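Local coordinates for protein L-iditol 2-dehydrogenase (Clostridium scindens, PDB 4OH1) that probably oxidises L-iditol and related sugar alcohols with NAD+, as a zinc-dependent dehydrogenase of the alcohol dehydrogenase family that binds zinc at two sites, at residues A169-G174 with R194-S199; T200-D205 with A219-N224; D243-G248 with Q260-D265; D265-Y270 with H294-I299. All coordinates share one frame; numbering follows the deposited sequence.

Contact 1 (A169-G174 with R194-S199)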
loop_
_atom_site.group_PDB
_atom_site.type_symbol
_atom_site.label_atom_id
_atom_site.label_comp_id
_atom_site.label_asym_id
_atom_site.label_seq_id
_atom_site.Cartn_x
_atom_site.Cartn_y
_atom_site.Cartn_z
ATOM N N ALA A 169 -6.006 -10.163 4.692
ATOM C CA ALA A 169 -6.625 -9.690 5.923
ATOM C C ALA A 169 -5.804 -8.621 6.610
ATOM O O ALA A 169 -6.222 -8.054 7.651
ATOM C CB ALA A 169 -6.778 -10.872 6.876
ATOM N N LYS A 170 -4.615 -8.367 6.071
ATOM C CA LYS A 170 -3.754 -7.329 6.590
ATOM C C LYS A 170 -3.356 -7.548 8.037
ATOM O O LYS A 170 -3.286 -6.607 8.830
ATOM C CB LYS A 170 -4.416 -5.983 6.387
ATOM C CG LYS A 170 -4.534 -5.795 4.922
ATOM C CD LYS A 170 -5.397 -4.701 4.559
ATOM C CE LYS A 170 -5.577 -4.716 3.061
ATOM N NZ LYS A 170 -5.965 -3.325 2.707
ATOM N N ILE A 171 -3.024 -8.783 8.361
ATOM C CA ILE A 171 -2.615 -9.040 9.696
ATOM C C ILE A 171 -1.328 -8.285 9.906
ATOM O O ILE A 171 -0.444 -8.349 9.072
ATOM C CB ILE A 171 -2.401 -10.490 9.943
ATOM C CG1 ILE A 171 -3.673 -11.282 9.535
ATOM C CG2 ILE A 171 -2.099 -10.672 11.424
ATOM C CD1 ILE A 171 -3.597 -12.849 9.898
ATOM N N SER A 172 -1.221 -7.527 10.988
ATOM C CA SER A 172 0.018 -6.777 11.247
ATOM C C SER A 172 0.060 -6.404 12.713
ATOM O O SER A 172 -0.862 -6.719 13.472
ATOM C CB SER A 172 0.079 -5.533 10.353
ATOM O OG SER A 172 -1.079 -4.716 10.502
ATOM N N TYR A 173 1.146 -5.759 13.114
ATOM C CA TYR A 173 1.433 -5.464 14.509
ATOM C C TYR A 173 0.213 -4.956 15.247
ATOM O O TYR A 173 -0.421 -3.954 14.860
ATOM C CB TYR A 173 2.545 -4.411 14.599
ATOM C CG TYR A 173 3.923 -4.830 14.130
ATOM C CD1 TYR A 173 4.541 -5.916 14.653
ATOM C CD2 TYR A 173 4.597 -4.083 13.186
ATOM C CE1 TYR A 173 5.809 -6.278 14.230
ATOM C CE2 TYR A 173 5.834 -4.423 12.784
ATOM C CZ TYR A 173 6.443 -5.522 13.290
ATOM O OH TYR A 173 7.708 -5.862 12.864
ATOM N N GLY A 174 -0.100 -5.614 16.353
ATOM C CA GLY A 174 -1.093 -5.059 17.212
ATOM C C GLY A 174 -2.550 -5.261 16.807
ATOM O O GLY A 174 -3.452 -4.809 17.509
ATOM N N ARG A 194 0.553 -15.150 14.521
ATOM C CA ARG A 194 1.573 -14.826 15.467
ATOM C C ARG A 194 2.784 -14.145 14.830
ATOM O O ARG A 194 3.339 -13.186 15.402
ATOM C CB ARG A 194 2.084 -16.065 16.176
ATOM C CG ARG A 194 1.149 -16.593 17.198
ATOM C CD ARG A 194 1.484 -15.945 18.531
ATOM N NE ARG A 194 0.649 -16.410 19.620
ATOM C CZ ARG A 194 0.788 -16.026 20.885
ATOM N NH1 ARG A 194 1.750 -15.174 21.246
ATOM N NH2 ARG A 194 -0.037 -16.499 21.798
ATOM N N LEU A 195 3.156 -14.632 13.648
ATOM C CA LEU A 195 4.373 -14.197 12.947
ATOM C C LEU A 195 4.088 -12.959 12.149
ATOM O O LEU A 195 4.941 -12.506 11.416
ATOM C CB LEU A 195 4.924 -15.274 11.987
ATOM C CG LEU A 195 5.440 -16.497 12.730
ATOM C CD1 LEU A 195 5.496 -17.665 11.791
ATOM C CD2 LEU A 195 6.805 -16.223 13.278
ATOM N N ALA A 196 2.893 -12.424 12.265
ATOM C CA ALA A 196 2.626 -11.095 11.690
ATOM C C ALA A 196 2.316 -10.036 12.773
ATOM O O ALA A 196 1.791 -8.959 12.494
ATOM C CB ALA A 196 1.530 -11.227 10.725
ATOM N N GLY A 197 2.618 -10.342 14.035
ATOM C CA GLY A 197 2.435 -9.387 15.065
ATOM C C GLY A 197 1.067 -9.231 15.677
ATOM O O GLY A 197 0.840 -8.279 16.445
ATOM N N ALA A 198 0.174 -10.178 15.433
ATOM C CA ALA A 198 -1.127 -10.108 16.024
ATOM C C ALA A 198 -1.043 -10.186 17.515
ATOM O O ALA A 198 -0.327 -11.041 18.032
ATOM C CB ALA A 198 -2.022 -11.187 15.517
ATOM N N SER A 199 -1.808 -9.319 18.204
ATOM C CA SER A 199 -1.746 -9.230 19.651
ATOM C C SER A 199 -2.910 -9.970 20.277
ATOM O O SER A 199 -2.831 -10.321 21.453
ATOM C CB SER A 199 -1.699 -7.773 20.093
ATOM O OG SER A 199 -2.702 -7.017 19.430
#

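Contact 2 (T200-D205 with A219-N224)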
loop_
_atom_site.group_PDB
_atom_site.type_symbol
_atom_site.label_atom_id
_atom_site.label_comp_id
_atom_site.label_asym_id
_atom_site.label_seq_id
_atom_site.Cartn_x
_atom_site.Cartn_y
_atom_site.Cartn_z
ATOM N N THR A 200 -3.977 -10.215 19.512
ATOM C CA THR A 200 -5.033 -11.153 19.955
ATOM C C THR A 200 -5.452 -12.100 18.832
ATOM O O THR A 200 -5.696 -11.656 17.743
ATOM C CB THR A 200 -6.242 -10.405 20.457
ATOM O OG1 THR A 200 -5.841 -9.628 21.566
ATOM C CG2 THR A 200 -7.336 -11.352 20.923
ATOM N N ILE A 201 -5.429 -13.413 19.086
ATOM C CA ILE A 201 -5.814 -14.427 18.077
ATOM C C ILE A 201 -6.879 -15.333 18.667
ATOM O O ILE A 201 -6.637 -15.973 19.657
ATOM C CB ILE A 201 -4.638 -15.285 17.648
ATOM C CG1 ILE A 201 -3.520 -14.403 17.090
ATOM C CG2 ILE A 201 -5.070 -16.245 16.590
ATOM C CD1 ILE A 201 -2.148 -15.071 16.864
ATOM N N THR A 202 -8.068 -15.341 18.088
ATOM C CA THR A 202 -9.177 -16.191 18.564
ATOM C C THR A 202 -9.650 -17.087 17.454
ATOM O O THR A 202 -9.963 -16.629 16.349
ATOM C CB THR A 202 -10.364 -15.316 18.955
ATOM O OG1 THR A 202 -9.942 -14.387 19.949
ATOM C CG2 THR A 202 -11.507 -16.141 19.504
ATOM N N VAL A 203 -9.677 -18.369 17.717
ATOM C CA VAL A 203 -10.167 -19.358 16.756
ATOM C C VAL A 203 -11.555 -19.863 17.140
ATOM O O VAL A 203 -11.888 -20.048 18.335
ATOM C CB VAL A 203 -9.174 -20.532 16.651
ATOM C CG1 VAL A 203 -9.679 -21.667 15.752
ATOM C CG2 VAL A 203 -7.822 -20.023 16.117
ATOM N N PHE A 204 -12.369 -20.095 16.120
ATOM C CA PHE A 204 -13.739 -20.552 16.321
ATOM C C PHE A 204 -13.931 -21.906 15.637
ATOM O O PHE A 204 -13.491 -22.065 14.525
ATOM C CB PHE A 204 -14.740 -19.536 15.746
ATOM C CG PHE A 204 -14.691 -18.197 16.383
ATOM C CD1 PHE A 204 -13.714 -17.277 16.017
ATOM C CD2 PHE A 204 -15.654 -17.801 17.313
ATOM C CE1 PHE A 204 -13.670 -16.005 16.573
ATOM C CE2 PHE A 204 -15.609 -16.523 17.862
ATOM C CZ PHE A 204 -14.577 -15.631 17.464
ATOM N N ASP A 205 -14.538 -22.870 16.317
ATOM C CA ASP A 205 -14.909 -24.143 15.673
ATOM C C ASP A 205 -16.053 -24.795 16.437
ATOM O O ASP A 205 -16.353 -24.336 17.521
ATOM C CB ASP A 205 -13.684 -25.084 15.634
ATOM C CG ASP A 205 -13.809 -26.201 14.597
ATOM O OD1 ASP A 205 -14.435 -27.271 14.874
ATOM O OD2 ASP A 205 -13.257 -26.056 13.483
ATOM N N ALA A 219 -2.945 -19.857 19.580
ATOM C CA ALA A 219 -4.070 -18.983 19.666
ATOM C C ALA A 219 -4.191 -18.526 21.086
ATOM O O ALA A 219 -3.933 -19.283 21.984
ATOM C CB ALA A 219 -5.299 -19.700 19.293
ATOM N N ASP A 220 -4.656 -17.314 21.296
ATOM C CA ASP A 220 -4.948 -16.830 22.647
ATOM C C ASP A 220 -6.263 -17.400 23.162
ATOM O O ASP A 220 -6.365 -17.778 24.319
ATOM C CB ASP A 220 -4.992 -15.278 22.680
ATOM C CG ASP A 220 -3.704 -14.645 22.191
ATOM O OD1 ASP A 220 -2.721 -14.738 22.909
ATOM O OD2 ASP A 220 -3.623 -14.115 21.069
ATOM N N TYR A 221 -7.284 -17.451 22.315
ATOM C CA TYR A 221 -8.556 -17.976 22.737
ATOM C C TYR A 221 -9.076 -18.908 21.661
ATOM O O TYR A 221 -8.776 -18.760 20.474
ATOM C CB TYR A 221 -9.554 -16.826 22.939
ATOM C CG TYR A 221 -9.063 -15.802 23.903
ATOM C CD1 TYR A 221 -8.983 -16.091 25.261
ATOM C CD2 TYR A 221 -8.621 -14.579 23.475
ATOM C CE1 TYR A 221 -8.524 -15.179 26.158
ATOM C CE2 TYR A 221 -8.127 -13.638 24.389
ATOM C CZ TYR A 221 -8.096 -13.972 25.719
ATOM O OH TYR A 221 -7.616 -13.104 26.634
ATOM N N ALA A 222 -9.879 -19.851 22.083
ATOM C CA ALA A 222 -10.482 -20.807 21.176
ATOM C C ALA A 222 -11.905 -21.062 21.619
ATOM O O ALA A 222 -12.127 -21.513 22.717
ATOM C CB ALA A 222 -9.696 -22.073 21.164
ATOM N N LEU A 223 -12.866 -20.727 20.763
ATOM C CA LEU A 223 -14.246 -20.694 21.184
ATOM C C LEU A 223 -15.132 -21.541 20.313
ATOM O O LEU A 223 -14.898 -21.706 19.101
ATOM C CB LEU A 223 -14.765 -19.266 21.124
ATOM C CG LEU A 223 -14.069 -18.223 21.997
ATOM C CD1 LEU A 223 -14.624 -16.836 21.736
ATOM C CD2 LEU A 223 -14.212 -18.632 23.431
ATOM N N ASN A 224 -16.198 -22.021 20.932
ATOM C CA ASN A 224 -17.185 -22.814 20.229
ATOM C C ASN A 224 -18.182 -21.970 19.446
ATOM O O ASN A 224 -18.968 -21.218 20.041
ATOM C CB ASN A 224 -17.928 -23.679 21.196
ATOM C CG ASN A 224 -18.749 -24.717 20.483
ATOM O OD1 ASN A 224 -19.485 -24.422 19.515
ATOM N ND2 ASN A 224 -18.560 -25.952 20.884
#

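Contact 3 (D243-G248 with Q260-D265). With EDO (1,2-ethanediol), chain F.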
loop_
_atom_site.group_PDB
_atom_site.type_symbol
_atom_site.label_atom_id
_atom_site.label_comp_id
_atom_site.label_asym_id
_atom_site.label_seq_id
_atom_site.Cartn_x
_atom_site.Cartn_y
_atom_site.Cartn_z
ATOM N N ASP A 243 -9.903 -6.913 14.132
ATOM C CA ASP A 243 -9.394 -6.185 12.941
ATOM C C ASP A 243 -9.331 -7.041 11.664
ATOM O O ASP A 243 -9.493 -6.529 10.571
ATOM C CB ASP A 243 -8.042 -5.552 13.200
ATOM C CG ASP A 243 -8.031 -4.706 14.475
ATOM O OD1 ASP A 243 -8.820 -3.761 14.625
ATOM O OD2 ASP A 243 -7.228 -5.021 15.344
ATOM N N CYS A 244 -9.149 -8.341 11.837
ATOM C CA CYS A 244 -8.899 -9.260 10.774
ATOM C C CYS A 244 -9.803 -10.457 11.017
ATOM O O CYS A 244 -9.800 -11.001 12.101
ATOM C CB CYS A 244 -7.450 -9.724 10.824
ATOM S SG CYS A 244 -6.232 -8.366 10.819
ATOM N N VAL A 245 -10.601 -10.816 10.034
ATOM C CA VAL A 245 -11.419 -12.024 10.099
ATOM C C VAL A 245 -11.107 -12.927 8.889
ATOM O O VAL A 245 -11.115 -12.474 7.719
ATOM C CB VAL A 245 -12.927 -11.662 10.168
ATOM C CG1 VAL A 245 -13.813 -12.868 9.950
ATOM C CG2 VAL A 245 -13.282 -11.008 11.517
ATOM N N LEU A 246 -10.838 -14.202 9.182
ATOM C CA LEU A 246 -10.460 -15.166 8.156
ATOM C C LEU A 246 -11.417 -16.330 8.145
ATOM O O LEU A 246 -11.444 -17.098 9.099
ATOM C CB LEU A 246 -9.079 -15.717 8.437
ATOM C CG LEU A 246 -8.144 -14.551 8.122
ATOM C CD1 LEU A 246 -7.449 -14.204 9.297
ATOM C CD2 LEU A 246 -7.288 -14.818 6.959
ATOM N N GLU A 247 -12.178 -16.451 7.071
ATOM C CA GLU A 247 -13.262 -17.481 6.975
ATOM C C GLU A 247 -12.824 -18.657 6.110
ATOM O O GLU A 247 -12.717 -18.542 4.880
ATOM C CB GLU A 247 -14.543 -16.892 6.412
ATOM C CG GLU A 247 -15.854 -17.677 6.801
ATOM C CD GLU A 247 -15.761 -19.207 6.653
ATOM O OE1 GLU A 247 -15.685 -19.749 5.527
ATOM O OE2 GLU A 247 -15.781 -19.851 7.712
ATOM N N GLY A 248 -12.544 -19.774 6.789
ATOM C CA GLY A 248 -12.065 -20.999 6.153
ATOM C C GLY A 248 -12.970 -22.231 6.340
ATOM O O GLY A 248 -12.610 -23.303 5.926
ATOM N N GLN A 260 -19.985 -10.212 11.604
ATOM C CA GLN A 260 -20.420 -9.565 12.837
ATOM C C GLN A 260 -19.312 -9.199 13.800
ATOM O O GLN A 260 -19.387 -8.199 14.472
ATOM C CB GLN A 260 -21.391 -10.464 13.561
ATOM C CG GLN A 260 -22.687 -10.565 12.836
ATOM C CD GLN A 260 -23.713 -11.325 13.632
ATOM O OE1 GLN A 260 -23.392 -12.298 14.345
ATOM N NE2 GLN A 260 -24.971 -10.879 13.527
ATOM N N LEU A 261 -18.304 -10.059 13.849
ATOM C CA LEU A 261 -17.083 -9.881 14.649
ATOM C C LEU A 261 -16.152 -8.806 14.148
ATOM O O LEU A 261 -15.325 -8.279 14.876
ATOM C CB LEU A 261 -16.278 -11.189 14.667
ATOM C CG LEU A 261 -16.871 -12.353 15.430
ATOM C CD1 LEU A 261 -16.106 -13.600 15.069
ATOM C CD2 LEU A 261 -16.863 -12.134 16.912
ATOM N N LEU A 262 -16.296 -8.452 12.903
ATOM C CA LEU A 262 -15.381 -7.568 12.277
ATOM C C LEU A 262 -15.481 -6.107 12.811
ATOM O O LEU A 262 -16.537 -5.519 12.863
ATOM C CB LEU A 262 -15.630 -7.625 10.751
ATOM C CG LEU A 262 -14.490 -6.949 9.951
ATOM C CD1 LEU A 262 -13.201 -7.706 10.030
ATOM C CD2 LEU A 262 -14.951 -6.824 8.498
ATOM N N ALA A 263 -14.354 -5.549 13.208
ATOM C CA ALA A 263 -14.280 -4.157 13.664
ATOM C C ALA A 263 -14.531 -3.160 12.565
ATOM O O ALA A 263 -14.472 -3.488 11.379
ATOM C CB ALA A 263 -12.937 -3.898 14.250
ATOM N N ARG A 264 -14.804 -1.914 12.961
ATOM C CA ARG A 264 -14.923 -0.835 12.011
ATOM C C ARG A 264 -13.600 -0.704 11.284
ATOM O O ARG A 264 -12.558 -0.839 11.891
ATOM C CB ARG A 264 -15.294 0.484 12.693
ATOM C CG ARG A 264 -16.616 0.443 13.417
ATOM C CD ARG A 264 -16.956 1.804 14.112
ATOM N NE ARG A 264 -17.580 2.733 13.175
ATOM C CZ ARG A 264 -17.704 4.038 13.401
ATOM N NH1 ARG A 264 -17.235 4.564 14.526
ATOM N NH2 ARG A 264 -18.283 4.838 12.510
ATOM N N ASP A 265 -13.645 -0.480 9.981
ATOM C CA ASP A 265 -12.458 -0.475 9.161
ATOM C C ASP A 265 -11.683 -1.816 9.113
ATOM O O ASP A 265 -10.548 -1.838 8.698
ATOM C CB ASP A 265 -11.495 0.655 9.593
ATOM C CG ASP A 265 -10.557 1.077 8.476
ATOM O OD1 ASP A 265 -11.000 1.090 7.286
ATOM O OD2 ASP A 265 -9.374 1.411 8.754
HETATM C C1 EDO F . -10.613 -1.974 17.696
HETATM O O1 EDO F . -10.016 -3.244 17.410
HETATM C C2 EDO F . -9.747 -1.246 18.713
HETATM O O2 EDO F . -8.399 -1.076 18.214
HETATM O O HOH W 1 -10.137 -2.495 12.197
#

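Contact 4 (D265-Y270 with H294-I299)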
loop_
_atom_site.group_PDB
_atom_site.type_symbol
_atom_site.label_atom_id
_atom_site.label_comp_id
_atom_site.label_asym_id
_atom_site.label_seq_id
_atom_site.Cartn_x
_atom_site.Cartn_y
_atom_site.Cartn_z
ATOM N N ASP A 265 -13.645 -0.480 9.981
ATOM C CA ASP A 265 -12.458 -0.475 9.161
ATOM C C ASP A 265 -11.683 -1.816 9.113
ATOM O O ASP A 265 -10.548 -1.838 8.698
ATOM C CB ASP A 265 -11.495 0.655 9.593
ATOM C CG ASP A 265 -10.557 1.077 8.476
ATOM O OD1 ASP A 265 -11.000 1.090 7.286
ATOM O OD2 ASP A 265 -9.374 1.411 8.754
ATOM N N GLY A 266 -12.263 -2.905 9.573
ATOM C CA GLY A 266 -11.597 -4.197 9.568
ATOM C C GLY A 266 -11.620 -4.898 8.210
ATOM O O GLY A 266 -12.350 -4.482 7.309
ATOM N N ASP A 267 -10.843 -5.981 8.089
ATOM C CA ASP A 267 -10.726 -6.733 6.839
ATOM C C ASP A 267 -11.127 -8.149 7.076
ATOM O O ASP A 267 -10.523 -8.868 7.895
ATOM C CB ASP A 267 -9.320 -6.719 6.273
ATOM C CG ASP A 267 -8.886 -5.358 5.854
ATOM O OD1 ASP A 267 -9.161 -5.015 4.691
ATOM O OD2 ASP A 267 -8.264 -4.638 6.678
ATOM N N ALA A 268 -12.157 -8.551 6.366
ATOM C CA ALA A 268 -12.611 -9.973 6.375
ATOM C C ALA A 268 -12.290 -10.648 5.042
ATOM O O ALA A 268 -12.640 -10.110 3.971
ATOM C CB ALA A 268 -14.087 -10.050 6.617
ATOM N N VAL A 269 -11.737 -11.864 5.131
ATOM C CA VAL A 269 -11.312 -12.628 3.971
ATOM C C VAL A 269 -12.022 -13.987 3.965
ATOM O O VAL A 269 -11.918 -14.780 4.909
ATOM C CB VAL A 269 -9.816 -12.864 3.961
ATOM C CG1 VAL A 269 -9.412 -13.545 2.695
ATOM C CG2 VAL A 269 -9.077 -11.532 4.006
ATOM N N TYR A 270 -12.724 -14.221 2.858
ATOM C CA TYR A 270 -13.488 -15.425 2.608
ATOM C C TYR A 270 -12.754 -16.212 1.560
ATOM O O TYR A 270 -12.814 -15.912 0.389
ATOM C CB TYR A 270 -14.917 -15.045 2.173
ATOM C CG TYR A 270 -15.668 -14.363 3.283
ATOM C CD1 TYR A 270 -16.353 -15.082 4.250
ATOM C CD2 TYR A 270 -15.652 -12.986 3.406
ATOM C CE1 TYR A 270 -17.043 -14.433 5.309
ATOM C CE2 TYR A 270 -16.311 -12.341 4.446
ATOM C CZ TYR A 270 -17.023 -13.067 5.381
ATOM O OH TYR A 270 -17.620 -12.392 6.411
ATOM N N HIS A 294 -14.357 -3.964 5.193
ATOM C CA HIS A 294 -13.753 -4.367 3.929
ATOM C C HIS A 294 -13.924 -5.872 3.868
ATOM O O HIS A 294 -13.487 -6.589 4.790
ATOM C CB HIS A 294 -12.277 -3.978 3.824
ATOM C CG HIS A 294 -11.993 -2.583 4.257
ATOM N ND1 HIS A 294 -12.155 -1.507 3.433
ATOM C CD2 HIS A 294 -11.579 -2.086 5.442
ATOM C CE1 HIS A 294 -11.885 -0.396 4.099
ATOM N NE2 HIS A 294 -11.542 -0.723 5.319
ATOM N N ILE A 295 -14.588 -6.320 2.792
ATOM C CA ILE A 295 -14.880 -7.743 2.571
ATOM C C ILE A 295 -14.157 -8.209 1.308
ATOM O O ILE A 295 -14.358 -7.647 0.215
ATOM C CB ILE A 295 -16.395 -7.884 2.392
ATOM C CG1 ILE A 295 -17.063 -7.517 3.726
ATOM C CG2 ILE A 295 -16.764 -9.292 1.966
ATOM C CD1 ILE A 295 -18.518 -7.331 3.615
ATOM N N HIS A 296 -13.341 -9.226 1.459
ATOM C CA HIS A 296 -12.502 -9.691 0.375
ATOM C C HIS A 296 -12.689 -11.156 0.112
ATOM O O HIS A 296 -12.895 -11.971 1.045
ATOM C CB HIS A 296 -11.016 -9.586 0.731
ATOM C CG HIS A 296 -10.613 -8.279 1.304
ATOM N ND1 HIS A 296 -10.363 -7.175 0.527
ATOM C CD2 HIS A 296 -10.376 -7.896 2.584
ATOM C CE1 HIS A 296 -10.008 -6.162 1.299
ATOM N NE2 HIS A 296 -10.024 -6.570 2.550
ATOM N N GLY A 297 -12.530 -11.498 -1.154
ATOM C CA GLY A 297 -12.277 -12.871 -1.543
ATOM C C GLY A 297 -10.786 -13.176 -1.722
ATOM O O GLY A 297 -9.915 -12.307 -1.574
HETATM N N MSE A 298 -10.502 -14.428 -2.068
HETATM C CA MSE A 298 -9.133 -14.938 -2.222
HETATM C C MSE A 298 -9.162 -16.186 -3.154
HETATM O O MSE A 298 -9.718 -17.239 -2.780
HETATM C CB MSE A 298 -8.572 -15.300 -0.834
HETATM C CG MSE A 298 -7.080 -14.939 -0.613
HETATM SE SE MSE A 298 -5.991 -15.921 -1.866
HETATM C CE MSE A 298 -6.174 -17.686 -0.968
ATOM N N ILE A 299 -8.595 -16.061 -4.361
ATOM C CA ILE A 299 -8.365 -17.258 -5.215
ATOM C C ILE A 299 -6.886 -17.570 -5.561
ATOM O O ILE A 299 -6.187 -16.814 -6.262
ATOM C CB ILE A 299 -9.213 -17.294 -6.539
ATOM C CG1 ILE A 299 -9.060 -18.717 -7.196
ATOM C CG2 ILE A 299 -8.865 -16.074 -7.458
ATOM C CD1 ILE A 299 -10.274 -19.346 -7.913
#

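Contact 1 (A169-G174 with R194-S199)
Gly-174 and Gly-197 join the two loops by a backbone hydrogen bond. Gly-174 N donates to Gly-197 O at 2.8 Å, with an angle of 159° at the hydrogen. The donor sits above the carbonyl plane of Gly-197, 40° out of it. Two CA-H...O contacts run beside this bond. Ser-172 CA lies 3.1 Å from Ala-196 O. Tyr-173 CA lies 3.5 Å from Gly-197 O, which therefore meets one N-H and one C-H.

Both loops follow helices, 156-168 and 184-194, and lead into the neighbouring strands 176-180 and 200-205 of the Rossmann-type sheet. Each helix ends in a Schellman motif. Lys-170 takes the positive phi after helix 156-168. Gly-197 does so after helix 184-194, where Ala-198 N bonds back to Ala-193 O and Gly-197 N to Arg-194 O. Without a CB, Gly-197 can bring its CA to 4.1 Å from Tyr-173 CD1, at an oblique approach to the ring.

The apolar part centres on Ile-171. Its CG2 branch is anti to the backbone N. CG2 touches Ala-196 CB at 3.7 Å and Ala-198 CB at 4.1 Å. Val-177 and Ala-193 add to this packing, and Cys-244 and Leu-246 of strand 242-247 also touch Ile-171.

Polar groups reach onward into another subunit. Tyr-173 OH bonds to Leu-192 O of the second subunit, and the tyrosine packs on Ala-196 of that chain. Gly-174 O accepts from Arg-310 NE of the second subunit.

Contact 2 (T200-D205 with A219-N224)
Ile-201 and Asp-220 cross at about a right angle at the start of a beta-alpha-beta unit of the Rossmann fold. Strands 200-205 and 221-224 run parallel here, joined through helix 208-216. Asp-220 CG is anti to its own carbonyl carbon (chi1 -57°). The carboxylate is turned to the backbone of Ile-201. OD2 takes Ile-201 N at 2.8 Å through its anti lone pair. The same oxygen forms a salt bridge to Arg-314 NH2 of the second subunit. Ile-201 O is gripped twice, by Asp-220 N and Tyr-221 N.

Thr-202, Phe-204, Tyr-221 and Leu-223 share one face of the sheet. Thr-202 OG1 stands at the edge of the Tyr-221 ring, 3.8 Å from CD2, and bonds to Tyr-242 OH. Its CG2 branch meets Leu-223 CD1 at 3.9 Å, the two side chains crossing obliquely. Phe-204 and Leu-223 lie side by side and point the same way, with Phe-204 CE2 4.0 Å from Leu-223 CD1. Helix 230-238 packs on this face.

Val-203, Asp-205, Ala-222 and Asn-224 point to the other face, where the first three meet helix 208-216. Val-203 CG2 reaches Ala-219 CB at 4.1 Å. Asp-205 holds Val-207 N with OD1 and Ala-182 N with OD2.

Between the faces the backbones bond in regular parallel register. In its middle Leu-223 N donates to Val-203 O at 2.7 Å.

Contact 3 (D243-G248 with Q260-D265)
Leu-262 CG stands anti to its backbone N (chi1 -167°), and Val-245 CG2 stands anti to its own carbonyl carbon. These rotations turn both side chains into the interface between strand 242-247 and the end of helix 252-261. This is the return part of a beta-alpha-beta unit in the Rossmann sheet, where the chain leaves the helix and heads for strand 266-270. At Leu-262, the first residue to leave helical angles, chi2 of 68° sets CD1. That methyl touches Val-245 CG2 at 3.6 Å. It also lies 3.9 Å from Asp-243 O, so it meets both a side chain and a backbone oxygen. Leu-261, in the last turn of the helix, adds a looser contact from its CB to Val-245 CG2 at 4.4 Å. Ala-268 of the next strand touches both Val-245 and Leu-262.

The other end of the contact is polar. The CB of Asp-243 points away from residues 260-265, but its carboxylate bends back beside Ala-263. OD2 is held by Ser-176 N. OD1 lies 3.1 Å from O1 of a 1,2-ethanediol, probably from the crystallisation liquor. That molecule is also bonded to Arg-241 O and to Glu-110 of the third subunit. Ala-263 CB approaches the carboxylate at 4.1 Å from OD1. A single water bridges the segments there: it donates to Asp-243 OD1 at 3.0 Å and to Arg-264 O at 2.9 Å.

Contact 4 (D265-Y270 with H294-I299)
Strand 294-297, the last of the six parallel Rossmann strands in this chain, pairs with strand 266-270, bringing Asp-267 beside His-294 and Val-269 beside His-296. Two histidine-carboxylate hydrogen bonds mark the contact. His-294 NE2 donates to Asp-265 OD1 at 2.7 Å, almost straight at 175°. OD1 lies in the plane of the imidazole, but the nitrogen stands above the carboxylate plane. Gln-292 NE2 is a second donor to this oxygen. His-296 NE2 donates to Asp-267 OD1 at 2.8 Å, and here ring and carboxylate are nearly coplanar, 16° apart. Asp-267 uses the anti lone pair. The same OD1 comes within 3.4 Å of His-294 CB.

Four backbone bonds join the strands. They alternate direction, as in a parallel sheet; Ala-268 N to His-294 O measures 2.8 Å. The sheet does not stop at this strand. Residues 294-296 pair antiparallel with a strand of the third subunit, so the Rossmann sheet continues across the interface. His-294 ND1 and His-296 ND1 bond there to His-296 ND1 and His-294 ND1 of the third subunit. With NE2 also donating, one ring of each pair probably carries both protons, and the aspartates would stabilise its charge.

On the other face, Tyr-270 CE2 touches Ile-295 CG2 at 4.0 Å. The phenol OH bonds to Ala-255 O. Tyr-270 O is buried without a polar partner. Back on the histidine face, Val-269 CG1 packs on CB of selenomethionine Met-298 at 4.0 Å.

Contacts 2 and 4 pair strands at the two edges of this chain's six-stranded parallel sheet, their centres about 19 Å apart. Contact 3 packs a helix end on a strand between them, and contact 1 joins loops that feed two of its strands. Contacts 3 and 4 share Asp-265 and lie closest, with centres about 8 Å apart. Val-245 O and Val-269 N, 2.7 Å apart, link them. Arg-194 NH2 of contact 1 reaches Asp-220 OD1 of contact 2 in a weak 3.4 Å ion pair. Both contacts face the second subunit, whereas contacts 3 and 4 face the third. The Met-298 side chain of contact 4 is about 8 Å from that of Glu-157 and about 10 Å from a bound zinc ion.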